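Local coordinates for protein lactose Operon Repressor (Escherichia coli, PDB 1JYE) that probably binds operator DNA as a transcriptional repressor of the lactose operon, here in a dimeric form with a C-terminal deletion, at residues A[169-179]-A[321-332]. The protein carries 1 engineered substitution. Residues are numbered along the deposited sequence; the frame is centred on the assembly and turned at random.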
loop_
_atom_site.group_PDB
_atom_site.type_symbol
_atom_site.label_atom_id
_atom_site.label_comp_id
_atom_site.label_asym_id
_atom_site.label_seq_id
_atom_site.Cartn_x
_atom_site.Cartn_y
_atom_site.Cartn_z
ATOM N N LEU A 169 -22.176 -10.348 -6.005
ATOM C CA LEU A 169 -21.243 -11.188 -6.754
ATOM C C LEU A 169 -20.574 -12.230 -5.867
ATOM O O LEU A 169 -20.473 -13.397 -6.244
ATOM C CB LEU A 169 -20.171 -10.326 -7.431
ATOM C CG LEU A 169 -20.588 -9.582 -8.701
ATOM C CD1 LEU A 169 -19.509 -8.583 -9.093
ATOM C CD2 LEU A 169 -20.834 -10.584 -9.823
ATOM N N GLY A 170 -20.116 -11.805 -4.692
ATOM C CA GLY A 170 -19.461 -12.722 -3.777
ATOM C C GLY A 170 -20.409 -13.794 -3.276
ATOM O O GLY A 170 -20.080 -14.979 -3.278
ATOM N N VAL A 171 -21.595 -13.378 -2.846
ATOM C CA VAL A 171 -22.581 -14.327 -2.345
ATOM C C VAL A 171 -23.037 -15.297 -3.431
ATOM O O VAL A 171 -23.041 -16.511 -3.222
ATOM C CB VAL A 171 -23.825 -13.598 -1.782
ATOM C CG1 VAL A 171 -24.927 -14.608 -1.469
ATOM C CG2 VAL A 171 -23.448 -12.831 -0.520
ATOM N N GLU A 172 -23.417 -14.770 -4.589
ATOM C CA GLU A 172 -23.891 -15.629 -5.669
ATOM C C GLU A 172 -22.834 -16.601 -6.173
ATOM O O GLU A 172 -23.158 -17.716 -6.584
ATOM C CB GLU A 172 -24.450 -14.778 -6.815
ATOM C CG GLU A 172 -25.771 -14.117 -6.428
ATOM C CD GLU A 172 -26.448 -13.371 -7.558
ATOM O OE1 GLU A 172 -27.599 -12.934 -7.350
ATOM O OE2 GLU A 172 -25.847 -13.214 -8.640
ATOM N N HIS A 173 -21.572 -16.189 -6.128
ATOM C CA HIS A 173 -20.482 -17.055 -6.565
ATOM C C HIS A 173 -20.409 -18.281 -5.650
ATOM O O HIS A 173 -20.349 -19.418 -6.123
ATOM C CB HIS A 173 -19.155 -16.285 -6.525
ATOM C CG HIS A 173 -17.966 -17.102 -6.929
ATOM N ND1 HIS A 173 -17.886 -17.752 -8.141
ATOM C CD2 HIS A 173 -16.801 -17.359 -6.286
ATOM C CE1 HIS A 173 -16.723 -18.374 -8.229
ATOM N NE2 HIS A 173 -16.046 -18.151 -7.116
ATOM N N LEU A 174 -20.424 -18.045 -4.340
ATOM C CA LEU A 174 -20.360 -19.124 -3.360
ATOM C C LEU A 174 -21.607 -20.000 -3.407
ATOM O O LEU A 174 -21.517 -21.225 -3.318
ATOM C CB LEU A 174 -20.176 -18.552 -1.951
ATOM C CG LEU A 174 -18.830 -17.849 -1.734
ATOM C CD1 LEU A 174 -18.761 -17.273 -0.336
ATOM C CD2 LEU A 174 -17.696 -18.849 -1.959
ATOM N N VAL A 175 -22.769 -19.372 -3.549
ATOM C CA VAL A 175 -24.021 -20.127 -3.612
ATOM C C VAL A 175 -24.045 -21.026 -4.847
ATOM O O VAL A 175 -24.439 -22.197 -4.767
ATOM C CB VAL A 175 -25.241 -19.182 -3.643
ATOM C CG1 VAL A 175 -26.521 -19.979 -3.902
ATOM C CG2 VAL A 175 -25.351 -18.447 -2.315
ATOM N N ALA A 176 -23.613 -20.477 -5.979
ATOM C CA ALA A 176 -23.585 -21.217 -7.234
ATOM C C ALA A 176 -22.660 -22.427 -7.146
ATOM O O ALA A 176 -22.895 -23.440 -7.805
ATOM C CB ALA A 176 -23.146 -20.303 -8.372
ATOM N N LEU A 177 -21.607 -22.315 -6.339
ATOM C CA LEU A 177 -20.663 -23.412 -6.163
ATOM C C LEU A 177 -21.219 -24.483 -5.229
ATOM O O LEU A 177 -20.663 -25.578 -5.135
ATOM C CB LEU A 177 -19.329 -22.890 -5.619
ATOM C CG LEU A 177 -18.446 -22.133 -6.615
ATOM C CD1 LEU A 177 -17.267 -21.509 -5.883
ATOM C CD2 LEU A 177 -17.965 -23.084 -7.707
ATOM N N GLY A 178 -22.312 -24.163 -4.536
ATOM C CA GLY A 178 -22.929 -25.125 -3.635
ATOM C C GLY A 178 -22.744 -24.883 -2.145
ATOM O O GLY A 178 -23.160 -25.701 -1.322
ATOM N N HIS A 179 -22.132 -23.761 -1.781
ATOM C CA HIS A 179 -21.901 -23.455 -0.371
ATOM C C HIS A 179 -23.166 -23.062 0.386
ATOM O O HIS A 179 -23.977 -22.279 -0.106
ATOM C CB HIS A 179 -20.868 -22.335 -0.242
ATOM C CG HIS A 179 -19.488 -22.749 -0.638
ATOM N ND1 HIS A 179 -18.676 -23.505 0.178
ATOM C CD2 HIS A 179 -18.792 -22.550 -1.783
ATOM C CE1 HIS A 179 -17.540 -23.759 -0.448
ATOM N NE2 HIS A 179 -17.587 -23.191 -1.639
ATOM N N VAL A 321 -18.155 -2.871 -10.419
ATOM C CA VAL A 321 -17.160 -3.759 -9.837
ATOM C C VAL A 321 -17.351 -5.080 -10.569
ATOM O O VAL A 321 -18.347 -5.267 -11.274
ATOM C CB VAL A 321 -17.373 -3.977 -8.316
ATOM C CG1 VAL A 321 -17.207 -2.653 -7.577
ATOM C CG2 VAL A 321 -18.759 -4.577 -8.050
ATOM N N SER A 322 -16.401 -5.991 -10.420
ATOM C CA SER A 322 -16.505 -7.281 -11.082
ATOM C C SER A 322 -15.874 -8.366 -10.231
ATOM O O SER A 322 -15.076 -8.087 -9.335
ATOM C CB SER A 322 -15.823 -7.232 -12.454
ATOM O OG SER A 322 -14.435 -6.985 -12.325
ATOM N N LEU A 323 -16.252 -9.607 -10.508
ATOM C CA LEU A 323 -15.727 -10.756 -9.789
ATOM C C LEU A 323 -14.509 -11.289 -10.528
ATOM O O LEU A 323 -14.554 -11.504 -11.739
ATOM C CB LEU A 323 -16.786 -11.857 -9.715
ATOM C CG LEU A 323 -16.361 -13.224 -9.171
ATOM C CD1 LEU A 323 -16.058 -13.115 -7.684
ATOM C CD2 LEU A 323 -17.485 -14.236 -9.413
ATOM N N VAL A 324 -13.420 -11.493 -9.795
ATOM C CA VAL A 324 -12.193 -12.025 -10.379
ATOM C C VAL A 324 -12.037 -13.427 -9.805
ATOM O O VAL A 324 -11.700 -13.590 -8.635
ATOM C CB VAL A 324 -10.969 -11.171 -9.989
ATOM C CG1 VAL A 324 -9.708 -11.760 -10.607
ATOM C CG2 VAL A 324 -11.171 -9.732 -10.451
ATOM N N LYS A 325 -12.311 -14.436 -10.622
ATOM C CA LYS A 325 -12.218 -15.817 -10.169
ATOM C C LYS A 325 -10.798 -16.344 -10.239
ATOM O O LYS A 325 -10.177 -16.333 -11.301
ATOM C CB LYS A 325 -13.127 -16.718 -11.011
ATOM C CG LYS A 325 -14.608 -16.387 -10.910
ATOM C CD LYS A 325 -15.433 -17.350 -11.759
ATOM C CE LYS A 325 -16.911 -16.998 -11.728
ATOM N NZ LYS A 325 -17.712 -17.943 -12.557
ATOM N N ARG A 326 -10.288 -16.803 -9.104
ATOM C CA ARG A 326 -8.946 -17.358 -9.069
ATOM C C ARG A 326 -8.922 -18.775 -8.488
ATOM O O ARG A 326 -9.712 -19.624 -8.908
ATOM C CB ARG A 326 -7.995 -16.418 -8.315
ATOM C CG ARG A 326 -7.828 -15.069 -9.015
ATOM C CD ARG A 326 -6.488 -14.413 -8.680
ATOM N NE ARG A 326 -6.306 -13.133 -9.361
ATOM C CZ ARG A 326 -6.459 -11.942 -8.788
ATOM N NH1 ARG A 326 -6.807 -11.847 -7.510
ATOM N NH2 ARG A 326 -6.245 -10.840 -9.493
ATOM N N LYS A 327 -8.058 -19.030 -7.510
ATOM C CA LYS A 327 -7.916 -20.381 -6.967
ATOM C C LYS A 327 -8.413 -20.659 -5.554
ATOM O O LYS A 327 -8.180 -21.750 -5.031
ATOM C CB LYS A 327 -6.440 -20.790 -7.036
ATOM C CG LYS A 327 -5.819 -20.694 -8.422
ATOM C CD LYS A 327 -6.424 -21.715 -9.367
ATOM C CE LYS A 327 -5.732 -21.690 -10.720
ATOM N NZ LYS A 327 -6.295 -22.722 -11.632
ATOM N N THR A 328 -9.099 -19.707 -4.933
ATOM C CA THR A 328 -9.553 -19.910 -3.562
ATOM C C THR A 328 -11.023 -20.275 -3.394
ATOM O O THR A 328 -11.517 -20.332 -2.268
ATOM C CB THR A 328 -9.274 -18.664 -2.714
ATOM O OG1 THR A 328 -9.920 -17.534 -3.310
ATOM C CG2 THR A 328 -7.765 -18.399 -2.637
ATOM N N THR A 329 -11.712 -20.523 -4.502
ATOM C CA THR A 329 -13.126 -20.886 -4.446
ATOM C C THR A 329 -13.442 -22.134 -5.264
ATOM O O THR A 329 -13.221 -22.180 -6.479
ATOM C CB THR A 329 -14.030 -19.730 -4.932
ATOM O OG1 THR A 329 -13.546 -19.227 -6.184
ATOM C CG2 THR A 329 -14.056 -18.609 -3.907
ATOM N N LEU A 330 -13.957 -23.145 -4.574
ATOM C CA LEU A 330 -14.328 -24.416 -5.184
ATOM C C LEU A 330 -15.610 -24.903 -4.523
ATOM O O LEU A 330 -16.035 -24.356 -3.504
ATOM C CB LEU A 330 -13.225 -25.455 -4.959
ATOM C CG LEU A 330 -11.881 -25.233 -5.653
ATOM C CD1 LEU A 330 -10.850 -26.207 -5.102
ATOM C CD2 LEU A 330 -12.047 -25.416 -7.151
ATOM N N ALA A 331 -16.229 -25.925 -5.103
ATOM C CA ALA A 331 -17.447 -26.483 -4.527
ATOM C C ALA A 331 -17.076 -26.996 -3.137
ATOM O O ALA A 331 -15.932 -27.388 -2.903
ATOM C CB ALA A 331 -17.962 -27.622 -5.392
ATOM N N PRO A 332 -18.032 -26.998 -2.196
ATOM C CA PRO A 332 -17.730 -27.476 -0.842
ATOM C C PRO A 332 -17.323 -28.944 -0.770
ATOM O O PRO A 332 -17.594 -29.686 -1.738
ATOM C CB PRO A 332 -19.023 -27.192 -0.080
ATOM C CG PRO A 332 -20.072 -27.306 -1.141
ATOM C CD PRO A 332 -19.439 -26.581 -2.304
#
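His173 reaches from helix 169-177 to strand 322-324 and the chain beyond it, and its side-chain atoms from CB to NE2 each meet a partner there. CB and CG lie against Leu323 CD2, which makes an off-centre CH-pi contact 4.1 Å from the ring centroid. The extended aliphatic chain of Lys325 passes obliquely across the ND1-CE1 end of the ring, with CE1 3.8 Å from Lys325 CE. CD2 meets the methyl of Thr329, and NE2 at the tip forms a nearly straight hydrogen bond (2.9 Å, 169°) with Thr329 OG1, which lies in the ring plane. With CG anti to the backbone N (chi1 179°), the ring points off the helix toward Thr329, whose hydroxyl is also hydrogen-bonded to Thr287 OG1. Leu177 CD1 covers one face of the ring near its rim and touches Thr329 CB.

Beyond the Schellman motif at Gly178, His179 NE2 donates to Leu330 O over 2.7 Å, the acceptor tilted 23° out of the ring plane. Pro332 CD sits over the centre of one ring face, 3.9 Å from the centroid, while ND1 is hydrogen-bonded to Thr240 OG1. A leucine in place of His179 would probably leave Leu330 O and Thr240 OG1 without their hydrogen-bond partner and remove the flat ring on which Pro332 CD lies. At the other end, Leu169 CD1 packs on the backbone at Leu323 N.

The 321-332 segment thus runs along helix 163-177 in the periplasmic-binding-protein-like domain, partly buried: Leu169 and Leu323 share Ile289 of strand 288-290, Leu174 and His179 rest on strand 241-244, and Thr329 packs on strand 269-271.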